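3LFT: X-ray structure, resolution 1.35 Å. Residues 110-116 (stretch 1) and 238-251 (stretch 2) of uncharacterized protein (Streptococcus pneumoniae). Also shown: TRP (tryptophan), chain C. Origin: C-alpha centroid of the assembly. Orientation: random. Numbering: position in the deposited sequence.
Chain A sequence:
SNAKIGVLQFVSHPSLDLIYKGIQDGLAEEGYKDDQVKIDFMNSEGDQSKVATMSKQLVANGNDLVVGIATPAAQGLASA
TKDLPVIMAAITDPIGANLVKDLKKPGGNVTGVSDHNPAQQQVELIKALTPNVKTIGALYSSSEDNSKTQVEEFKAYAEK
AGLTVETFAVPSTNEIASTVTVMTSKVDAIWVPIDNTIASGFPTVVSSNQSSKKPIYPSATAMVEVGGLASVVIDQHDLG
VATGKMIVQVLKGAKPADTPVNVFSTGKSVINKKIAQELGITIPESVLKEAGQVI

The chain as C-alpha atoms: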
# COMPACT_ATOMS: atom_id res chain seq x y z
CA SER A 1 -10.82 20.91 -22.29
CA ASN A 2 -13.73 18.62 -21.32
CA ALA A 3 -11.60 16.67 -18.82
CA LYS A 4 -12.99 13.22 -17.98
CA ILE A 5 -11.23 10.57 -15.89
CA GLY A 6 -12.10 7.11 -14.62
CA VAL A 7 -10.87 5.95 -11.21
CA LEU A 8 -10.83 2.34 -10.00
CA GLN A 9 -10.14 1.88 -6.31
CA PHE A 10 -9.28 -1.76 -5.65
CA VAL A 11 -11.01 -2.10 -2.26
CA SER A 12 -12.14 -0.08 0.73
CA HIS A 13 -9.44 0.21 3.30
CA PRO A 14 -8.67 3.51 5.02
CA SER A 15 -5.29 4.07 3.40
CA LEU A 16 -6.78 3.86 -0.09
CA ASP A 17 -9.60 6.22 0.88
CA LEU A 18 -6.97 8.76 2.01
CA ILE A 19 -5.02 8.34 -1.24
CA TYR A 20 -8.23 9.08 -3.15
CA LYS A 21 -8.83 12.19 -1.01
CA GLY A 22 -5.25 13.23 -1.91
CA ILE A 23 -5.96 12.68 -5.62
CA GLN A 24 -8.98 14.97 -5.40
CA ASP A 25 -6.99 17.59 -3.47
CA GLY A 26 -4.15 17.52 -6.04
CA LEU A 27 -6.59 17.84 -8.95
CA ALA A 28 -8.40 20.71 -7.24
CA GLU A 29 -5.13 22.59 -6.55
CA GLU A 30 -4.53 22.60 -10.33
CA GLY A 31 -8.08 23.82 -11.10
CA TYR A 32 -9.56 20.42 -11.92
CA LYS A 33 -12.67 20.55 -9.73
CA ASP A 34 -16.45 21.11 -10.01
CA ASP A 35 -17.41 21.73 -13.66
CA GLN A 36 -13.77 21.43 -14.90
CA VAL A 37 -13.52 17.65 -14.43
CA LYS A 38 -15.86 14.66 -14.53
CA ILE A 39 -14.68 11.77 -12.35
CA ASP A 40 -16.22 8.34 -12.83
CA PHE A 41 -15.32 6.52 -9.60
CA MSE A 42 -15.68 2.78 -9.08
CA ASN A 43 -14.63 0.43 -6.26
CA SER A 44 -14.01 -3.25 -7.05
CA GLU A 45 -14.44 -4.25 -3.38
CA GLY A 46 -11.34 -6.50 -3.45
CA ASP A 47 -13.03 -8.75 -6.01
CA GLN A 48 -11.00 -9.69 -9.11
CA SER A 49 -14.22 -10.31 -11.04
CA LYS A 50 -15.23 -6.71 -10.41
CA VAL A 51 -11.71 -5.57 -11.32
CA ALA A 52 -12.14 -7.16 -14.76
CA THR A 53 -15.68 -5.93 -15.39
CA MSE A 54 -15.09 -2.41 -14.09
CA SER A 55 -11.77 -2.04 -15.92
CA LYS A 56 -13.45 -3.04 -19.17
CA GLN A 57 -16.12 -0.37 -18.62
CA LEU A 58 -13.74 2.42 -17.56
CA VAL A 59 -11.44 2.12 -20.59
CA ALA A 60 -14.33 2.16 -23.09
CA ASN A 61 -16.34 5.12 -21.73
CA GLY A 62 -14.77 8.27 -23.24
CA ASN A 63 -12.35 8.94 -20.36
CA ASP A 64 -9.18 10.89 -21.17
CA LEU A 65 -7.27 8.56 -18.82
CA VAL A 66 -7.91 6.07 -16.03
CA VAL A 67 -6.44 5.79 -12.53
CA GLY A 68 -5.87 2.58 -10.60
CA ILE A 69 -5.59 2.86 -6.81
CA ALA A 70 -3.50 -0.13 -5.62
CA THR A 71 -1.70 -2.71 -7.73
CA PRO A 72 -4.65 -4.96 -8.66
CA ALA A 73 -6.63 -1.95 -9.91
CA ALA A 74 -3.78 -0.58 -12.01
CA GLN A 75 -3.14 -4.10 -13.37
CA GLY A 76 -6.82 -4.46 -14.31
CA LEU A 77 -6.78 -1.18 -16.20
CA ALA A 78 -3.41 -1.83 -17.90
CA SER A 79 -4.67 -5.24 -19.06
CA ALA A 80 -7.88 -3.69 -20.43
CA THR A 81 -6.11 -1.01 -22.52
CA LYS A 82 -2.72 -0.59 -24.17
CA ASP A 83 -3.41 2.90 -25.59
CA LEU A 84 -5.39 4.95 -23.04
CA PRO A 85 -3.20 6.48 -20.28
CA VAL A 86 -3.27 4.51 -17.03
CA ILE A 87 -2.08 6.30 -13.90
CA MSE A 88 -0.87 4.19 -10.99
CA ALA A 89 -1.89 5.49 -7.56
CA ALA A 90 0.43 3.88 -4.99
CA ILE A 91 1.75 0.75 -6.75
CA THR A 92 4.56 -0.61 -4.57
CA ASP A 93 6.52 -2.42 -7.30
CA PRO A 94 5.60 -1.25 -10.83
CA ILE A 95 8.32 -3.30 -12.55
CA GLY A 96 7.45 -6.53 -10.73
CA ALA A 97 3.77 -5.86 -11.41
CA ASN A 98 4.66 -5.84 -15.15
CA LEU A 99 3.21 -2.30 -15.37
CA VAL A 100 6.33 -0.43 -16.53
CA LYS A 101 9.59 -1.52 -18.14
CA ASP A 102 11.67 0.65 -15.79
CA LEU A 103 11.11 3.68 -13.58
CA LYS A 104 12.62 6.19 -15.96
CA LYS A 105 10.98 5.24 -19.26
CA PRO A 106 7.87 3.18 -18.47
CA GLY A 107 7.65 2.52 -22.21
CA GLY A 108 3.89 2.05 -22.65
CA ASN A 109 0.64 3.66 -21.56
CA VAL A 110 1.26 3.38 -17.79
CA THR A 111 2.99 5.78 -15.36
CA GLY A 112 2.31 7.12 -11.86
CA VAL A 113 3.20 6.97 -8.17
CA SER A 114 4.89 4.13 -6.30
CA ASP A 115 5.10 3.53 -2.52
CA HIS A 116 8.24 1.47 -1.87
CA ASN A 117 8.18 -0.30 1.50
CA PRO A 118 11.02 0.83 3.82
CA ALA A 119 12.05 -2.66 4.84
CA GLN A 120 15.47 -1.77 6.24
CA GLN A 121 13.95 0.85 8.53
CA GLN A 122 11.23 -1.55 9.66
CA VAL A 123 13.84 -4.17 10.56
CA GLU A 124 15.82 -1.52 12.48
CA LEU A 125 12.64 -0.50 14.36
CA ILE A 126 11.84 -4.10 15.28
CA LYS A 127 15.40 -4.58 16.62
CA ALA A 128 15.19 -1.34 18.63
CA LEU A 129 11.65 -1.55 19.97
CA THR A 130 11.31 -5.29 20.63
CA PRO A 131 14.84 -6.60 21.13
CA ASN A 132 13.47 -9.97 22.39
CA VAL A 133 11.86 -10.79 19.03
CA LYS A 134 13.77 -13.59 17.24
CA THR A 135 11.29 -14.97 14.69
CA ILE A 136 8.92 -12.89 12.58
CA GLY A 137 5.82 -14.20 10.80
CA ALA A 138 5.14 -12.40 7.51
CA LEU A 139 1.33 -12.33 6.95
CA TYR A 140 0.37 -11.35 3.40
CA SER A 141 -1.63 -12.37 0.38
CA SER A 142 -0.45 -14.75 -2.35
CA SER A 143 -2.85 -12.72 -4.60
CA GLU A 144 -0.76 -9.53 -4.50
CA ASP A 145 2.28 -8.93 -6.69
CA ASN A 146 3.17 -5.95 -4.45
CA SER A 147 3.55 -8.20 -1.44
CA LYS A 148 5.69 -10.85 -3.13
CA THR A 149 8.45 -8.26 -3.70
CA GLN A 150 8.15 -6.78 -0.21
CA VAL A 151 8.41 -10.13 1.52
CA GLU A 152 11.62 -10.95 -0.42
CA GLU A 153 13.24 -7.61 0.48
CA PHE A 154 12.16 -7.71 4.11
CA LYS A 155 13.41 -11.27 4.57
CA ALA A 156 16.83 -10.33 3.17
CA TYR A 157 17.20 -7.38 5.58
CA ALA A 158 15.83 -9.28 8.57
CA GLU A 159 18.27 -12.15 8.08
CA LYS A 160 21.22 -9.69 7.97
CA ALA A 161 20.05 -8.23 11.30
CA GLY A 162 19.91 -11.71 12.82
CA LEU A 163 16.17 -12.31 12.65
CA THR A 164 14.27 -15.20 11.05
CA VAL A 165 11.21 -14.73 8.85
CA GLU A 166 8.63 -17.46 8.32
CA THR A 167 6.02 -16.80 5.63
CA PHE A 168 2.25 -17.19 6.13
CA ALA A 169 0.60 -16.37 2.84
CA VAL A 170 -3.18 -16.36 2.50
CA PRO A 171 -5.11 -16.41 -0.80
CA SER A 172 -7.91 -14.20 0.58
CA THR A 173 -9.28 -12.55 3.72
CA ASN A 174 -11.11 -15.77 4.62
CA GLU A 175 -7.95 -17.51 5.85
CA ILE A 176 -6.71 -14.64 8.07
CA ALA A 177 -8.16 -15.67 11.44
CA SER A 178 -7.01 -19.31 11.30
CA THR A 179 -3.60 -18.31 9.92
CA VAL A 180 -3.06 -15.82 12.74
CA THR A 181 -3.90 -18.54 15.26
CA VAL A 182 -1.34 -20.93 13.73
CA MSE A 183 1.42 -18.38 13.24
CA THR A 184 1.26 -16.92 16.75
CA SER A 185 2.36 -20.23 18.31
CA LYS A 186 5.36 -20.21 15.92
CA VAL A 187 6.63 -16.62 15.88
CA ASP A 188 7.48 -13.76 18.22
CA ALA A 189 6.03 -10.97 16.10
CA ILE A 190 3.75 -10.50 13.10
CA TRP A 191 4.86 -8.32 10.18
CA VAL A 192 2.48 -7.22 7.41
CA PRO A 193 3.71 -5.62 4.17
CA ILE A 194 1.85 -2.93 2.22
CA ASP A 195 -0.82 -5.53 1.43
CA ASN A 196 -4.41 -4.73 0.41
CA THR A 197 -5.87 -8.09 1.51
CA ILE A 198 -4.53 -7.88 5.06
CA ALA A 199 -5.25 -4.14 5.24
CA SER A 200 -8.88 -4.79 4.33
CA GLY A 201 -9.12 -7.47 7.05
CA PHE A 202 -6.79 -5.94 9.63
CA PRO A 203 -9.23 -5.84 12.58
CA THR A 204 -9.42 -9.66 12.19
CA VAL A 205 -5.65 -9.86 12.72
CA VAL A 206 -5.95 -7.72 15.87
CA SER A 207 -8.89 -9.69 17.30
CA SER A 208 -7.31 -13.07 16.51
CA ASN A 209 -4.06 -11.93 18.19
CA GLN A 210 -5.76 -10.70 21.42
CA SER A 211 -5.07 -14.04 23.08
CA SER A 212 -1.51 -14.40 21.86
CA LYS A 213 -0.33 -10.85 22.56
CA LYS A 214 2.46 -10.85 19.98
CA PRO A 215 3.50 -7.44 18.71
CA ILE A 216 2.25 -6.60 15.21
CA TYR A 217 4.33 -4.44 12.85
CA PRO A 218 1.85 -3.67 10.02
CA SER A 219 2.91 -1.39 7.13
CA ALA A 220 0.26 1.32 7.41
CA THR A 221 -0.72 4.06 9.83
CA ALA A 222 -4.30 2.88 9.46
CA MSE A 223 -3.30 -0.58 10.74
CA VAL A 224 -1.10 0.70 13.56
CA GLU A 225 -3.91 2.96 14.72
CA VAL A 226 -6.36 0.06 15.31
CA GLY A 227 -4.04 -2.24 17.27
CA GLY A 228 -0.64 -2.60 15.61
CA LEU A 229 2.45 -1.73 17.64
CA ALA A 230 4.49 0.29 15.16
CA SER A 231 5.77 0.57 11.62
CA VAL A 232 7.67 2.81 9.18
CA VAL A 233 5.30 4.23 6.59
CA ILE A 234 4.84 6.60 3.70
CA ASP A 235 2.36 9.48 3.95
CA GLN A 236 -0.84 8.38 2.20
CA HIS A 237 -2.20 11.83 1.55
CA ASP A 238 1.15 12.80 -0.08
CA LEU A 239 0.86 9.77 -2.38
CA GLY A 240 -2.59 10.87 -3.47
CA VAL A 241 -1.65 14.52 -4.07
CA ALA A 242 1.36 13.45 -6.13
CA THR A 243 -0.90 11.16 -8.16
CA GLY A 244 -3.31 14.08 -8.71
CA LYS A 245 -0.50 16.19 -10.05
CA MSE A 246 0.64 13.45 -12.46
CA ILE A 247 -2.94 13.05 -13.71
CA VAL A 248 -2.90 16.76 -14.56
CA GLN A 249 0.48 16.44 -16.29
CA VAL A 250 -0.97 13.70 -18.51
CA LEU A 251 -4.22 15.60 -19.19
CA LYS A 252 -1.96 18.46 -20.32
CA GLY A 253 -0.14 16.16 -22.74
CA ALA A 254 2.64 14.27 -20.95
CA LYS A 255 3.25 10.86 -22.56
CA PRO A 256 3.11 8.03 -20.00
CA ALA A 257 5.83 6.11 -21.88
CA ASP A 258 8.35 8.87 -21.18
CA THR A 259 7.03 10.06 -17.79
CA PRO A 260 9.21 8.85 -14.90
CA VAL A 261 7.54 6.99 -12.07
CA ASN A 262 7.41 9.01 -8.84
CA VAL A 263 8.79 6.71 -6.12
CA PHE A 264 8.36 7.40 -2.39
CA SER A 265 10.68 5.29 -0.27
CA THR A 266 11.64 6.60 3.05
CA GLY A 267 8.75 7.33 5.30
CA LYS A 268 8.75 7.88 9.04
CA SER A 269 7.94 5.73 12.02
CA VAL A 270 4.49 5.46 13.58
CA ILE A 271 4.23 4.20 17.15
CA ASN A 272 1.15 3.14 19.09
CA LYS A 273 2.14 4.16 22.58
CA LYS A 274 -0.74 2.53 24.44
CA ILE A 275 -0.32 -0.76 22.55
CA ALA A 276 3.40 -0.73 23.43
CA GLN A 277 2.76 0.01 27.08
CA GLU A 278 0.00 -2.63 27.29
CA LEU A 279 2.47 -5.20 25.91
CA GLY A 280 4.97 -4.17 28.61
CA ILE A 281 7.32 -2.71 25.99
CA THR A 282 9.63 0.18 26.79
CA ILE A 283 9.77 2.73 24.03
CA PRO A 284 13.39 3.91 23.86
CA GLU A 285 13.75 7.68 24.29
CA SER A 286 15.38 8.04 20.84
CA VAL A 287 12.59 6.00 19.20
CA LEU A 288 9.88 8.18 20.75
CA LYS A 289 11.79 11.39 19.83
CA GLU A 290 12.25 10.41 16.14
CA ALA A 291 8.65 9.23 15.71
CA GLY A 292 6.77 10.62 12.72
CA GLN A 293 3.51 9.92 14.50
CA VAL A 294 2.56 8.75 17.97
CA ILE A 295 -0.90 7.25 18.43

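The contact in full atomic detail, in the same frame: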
# COMPACT_ATOMS: atom_id res chain seq x y z
N VAL A 110 1.38 3.35 -19.25
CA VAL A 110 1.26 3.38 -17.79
C VAL A 110 2.38 4.21 -17.14
O VAL A 110 3.54 4.01 -17.42
CB VAL A 110 1.32 1.95 -17.19
CG1 VAL A 110 1.11 1.99 -15.69
CG2 VAL A 110 0.31 1.00 -17.86
N THR A 111 2.01 5.12 -16.24
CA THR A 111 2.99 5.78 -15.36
C THR A 111 2.31 6.03 -14.03
O THR A 111 1.17 5.61 -13.85
CB THR A 111 3.57 7.06 -16.01
OG1 THR A 111 4.63 7.53 -15.17
CG2 THR A 111 2.53 8.14 -16.16
N GLY A 112 2.99 6.70 -13.10
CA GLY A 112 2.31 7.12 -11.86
C GLY A 112 3.20 7.11 -10.64
O GLY A 112 4.40 7.35 -10.75
N VAL A 113 2.58 6.81 -9.50
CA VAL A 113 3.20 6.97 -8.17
C VAL A 113 3.35 5.61 -7.50
O VAL A 113 2.41 4.81 -7.49
CB VAL A 113 2.30 7.90 -7.30
CG1 VAL A 113 2.76 7.87 -5.84
CG2 VAL A 113 2.35 9.33 -7.85
N SER A 114 4.53 5.41 -6.92
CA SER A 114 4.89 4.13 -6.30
C SER A 114 5.31 4.33 -4.86
O SER A 114 6.12 5.23 -4.57
CB SER A 114 6.06 3.52 -7.09
OG SER A 114 6.61 2.39 -6.41
N ASP A 115 4.74 3.52 -3.95
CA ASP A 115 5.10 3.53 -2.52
C ASP A 115 5.96 2.31 -2.19
O ASP A 115 5.46 1.20 -1.95
CB ASP A 115 3.82 3.60 -1.65
CG ASP A 115 2.77 2.54 -1.99
OD1 ASP A 115 2.62 2.17 -3.18
OD2 ASP A 115 2.02 2.14 -1.05
N HIS A 116 7.28 2.51 -2.21
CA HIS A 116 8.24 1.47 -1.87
C HIS A 116 8.27 1.23 -0.36
O HIS A 116 8.38 2.18 0.43
CB HIS A 116 9.63 1.90 -2.35
CG HIS A 116 10.71 0.92 -2.02
ND1 HIS A 116 11.57 1.08 -0.96
CD2 HIS A 116 11.04 -0.26 -2.60
CE1 HIS A 116 12.38 0.03 -0.90
NE2 HIS A 116 12.08 -0.79 -1.88
N ASP A 238 0.09 12.39 0.88
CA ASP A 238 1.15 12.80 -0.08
C ASP A 238 1.15 11.96 -1.36
O ASP A 238 1.33 12.49 -2.46
CB ASP A 238 2.54 12.77 0.57
CG ASP A 238 2.78 13.90 1.56
OD1 ASP A 238 2.04 14.90 1.57
OD2 ASP A 238 3.76 13.77 2.33
N LEU A 239 0.95 10.66 -1.21
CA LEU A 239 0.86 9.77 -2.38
C LEU A 239 -0.29 10.18 -3.28
O LEU A 239 -0.15 10.23 -4.51
CB LEU A 239 0.68 8.31 -1.98
CG LEU A 239 1.87 7.66 -1.27
CD1 LEU A 239 1.43 6.33 -0.67
CD2 LEU A 239 3.05 7.49 -2.23
N GLY A 240 -1.42 10.50 -2.67
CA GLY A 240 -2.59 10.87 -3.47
C GLY A 240 -2.40 12.21 -4.16
O GLY A 240 -2.72 12.36 -5.34
N VAL A 241 -1.88 13.21 -3.44
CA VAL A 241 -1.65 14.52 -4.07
C VAL A 241 -0.68 14.39 -5.24
O VAL A 241 -0.92 14.95 -6.32
CB VAL A 241 -1.12 15.55 -3.05
CG1 VAL A 241 -0.75 16.88 -3.73
CG2 VAL A 241 -2.18 15.80 -1.99
N ALA A 242 0.38 13.61 -5.06
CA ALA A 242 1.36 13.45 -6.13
C ALA A 242 0.73 12.75 -7.34
O ALA A 242 1.03 13.08 -8.49
CB ALA A 242 2.56 12.65 -5.63
N THR A 243 -0.18 11.81 -7.08
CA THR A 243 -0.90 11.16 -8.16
C THR A 243 -1.79 12.18 -8.87
O THR A 243 -1.84 12.21 -10.10
CB THR A 243 -1.77 10.01 -7.63
OG1 THR A 243 -0.96 9.03 -6.97
CG2 THR A 243 -2.53 9.33 -8.76
N GLY A 244 -2.49 13.02 -8.10
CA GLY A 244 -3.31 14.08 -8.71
C GLY A 244 -2.51 14.95 -9.65
O GLY A 244 -2.96 15.29 -10.76
N LYS A 245 -1.33 15.37 -9.21
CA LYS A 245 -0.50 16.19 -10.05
C LYS A 245 -0.03 15.50 -11.31
O LYS A 245 0.04 16.14 -12.36
CB LYS A 245 0.66 16.76 -9.25
CG LYS A 245 0.13 17.80 -8.28
CD LYS A 245 1.18 18.42 -7.39
CE LYS A 245 0.52 19.43 -6.46
NZ LYS A 245 -0.05 20.60 -7.18
N MSE A 246 0.26 14.20 -11.25
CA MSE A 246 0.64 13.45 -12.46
C MSE A 246 -0.56 13.27 -13.40
O MSE A 246 -0.37 13.33 -14.61
CB MSE A 246 1.26 12.09 -12.12
CG MSE A 246 2.58 12.26 -11.37
SE MSE A 246 3.52 10.59 -11.14
CE MSE A 246 4.18 10.40 -12.96
N ILE A 247 -1.76 13.11 -12.86
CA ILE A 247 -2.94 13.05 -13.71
C ILE A 247 -3.03 14.34 -14.52
O ILE A 247 -3.28 14.30 -15.72
CB ILE A 247 -4.20 12.88 -12.85
CG1 ILE A 247 -4.24 11.48 -12.24
CG2 ILE A 247 -5.45 13.12 -13.67
CD1 ILE A 247 -5.26 11.35 -11.10
N VAL A 248 -2.82 15.49 -13.86
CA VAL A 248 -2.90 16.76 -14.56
C VAL A 248 -1.81 16.85 -15.63
O VAL A 248 -2.07 17.32 -16.75
CB VAL A 248 -2.82 17.93 -13.57
CG1 VAL A 248 -2.65 19.27 -14.28
CG2 VAL A 248 -4.09 17.93 -12.70
N GLN A 249 -0.59 16.42 -15.30
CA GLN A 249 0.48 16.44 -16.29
C GLN A 249 0.08 15.68 -17.56
O GLN A 249 0.37 16.12 -18.68
CB GLN A 249 1.74 15.79 -15.72
CG GLN A 249 2.65 16.60 -14.89
CD GLN A 249 3.90 15.79 -14.62
OE1 GLN A 249 4.85 15.76 -15.44
NE2 GLN A 249 3.89 15.07 -13.53
N VAL A 250 -0.57 14.52 -17.38
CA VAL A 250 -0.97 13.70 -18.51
C VAL A 250 -2.16 14.31 -19.25
O VAL A 250 -2.16 14.34 -20.48
CB VAL A 250 -1.18 12.21 -18.09
CG1 VAL A 250 -1.72 11.39 -19.28
CG2 VAL A 250 0.13 11.61 -17.59
N LEU A 251 -3.13 14.88 -18.52
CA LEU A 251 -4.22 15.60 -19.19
C LEU A 251 -3.66 16.69 -20.09
O LEU A 251 -4.18 16.90 -21.20
CB LEU A 251 -5.21 16.19 -18.19
CG LEU A 251 -6.03 15.17 -17.40
CD1 LEU A 251 -6.82 15.87 -16.31
CD2 LEU A 251 -6.95 14.36 -18.31
N TRP C . 0.90 0.08 -2.47
CA TRP C . -0.22 -0.91 -2.44
C TRP C . -0.24 -1.69 -3.71
O TRP C . -1.27 -2.28 -4.07
CB TRP C . -1.55 -0.17 -2.21
CG TRP C . -1.56 0.55 -0.88
CD1 TRP C . -1.34 1.91 -0.65
CD2 TRP C . -1.76 -0.06 0.43
NE1 TRP C . -1.41 2.17 0.70
CE2 TRP C . -1.64 1.05 1.39
CE3 TRP C . -1.99 -1.35 0.84
CZ2 TRP C . -1.77 0.77 2.73
CZ3 TRP C . -2.12 -1.60 2.20
CH2 TRP C . -2.01 -0.54 3.12
OXT TRP C . 0.79 -1.75 -4.41

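Strand 110-115 lies against helix 238-251 nearly antiparallel, at 167°, with a closest axis approach of 7.7 Å. No hydrogen bond crosses between them; the contact buries 375 Å², both sides summed, and rests on van der Waals packing.

Val 110 stays out of reach. Thr 111 points its CB toward the helix: its OG1 lies 3.7 Å from Met 246 CE, a van der Waals contact with a methyl carbon; OG1 finds its hydrogen bond elsewhere in the structure, and its CG2 reaches Val 250 CG2 at 4.5 Å. At Gly 112 the backbone itself makes the contact, with O 3.4 Å from SE of Met 246, a selenomethionine. Phi/psi of 146/-148° would jam a CB against the preceding carbonyl O, so the conformation calls for glycine.

Val 113 is the centre of the contact, covered over 98 Å². In its t rotamer, CG1 packs on Leu 239 CD2 at 3.6 Å, while CG2 meets Ala 242 CB at 4.0 Å, Met 246 SE at 3.7 Å and Thr 243 OG1 at 3.4 Å. That hydroxyl donates to Leu 239 O (OG1 to O 2.9 Å), so its polarity is satisfied within the helix.

Ser 114 points away, as strand alternation predicts. Asp 115 turns back: its CB touches Leu 239 CD1 at 3.8 Å, while its carboxylate OD2 accepts a hydrogen bond from the bound tryptophan N at 2.7 Å.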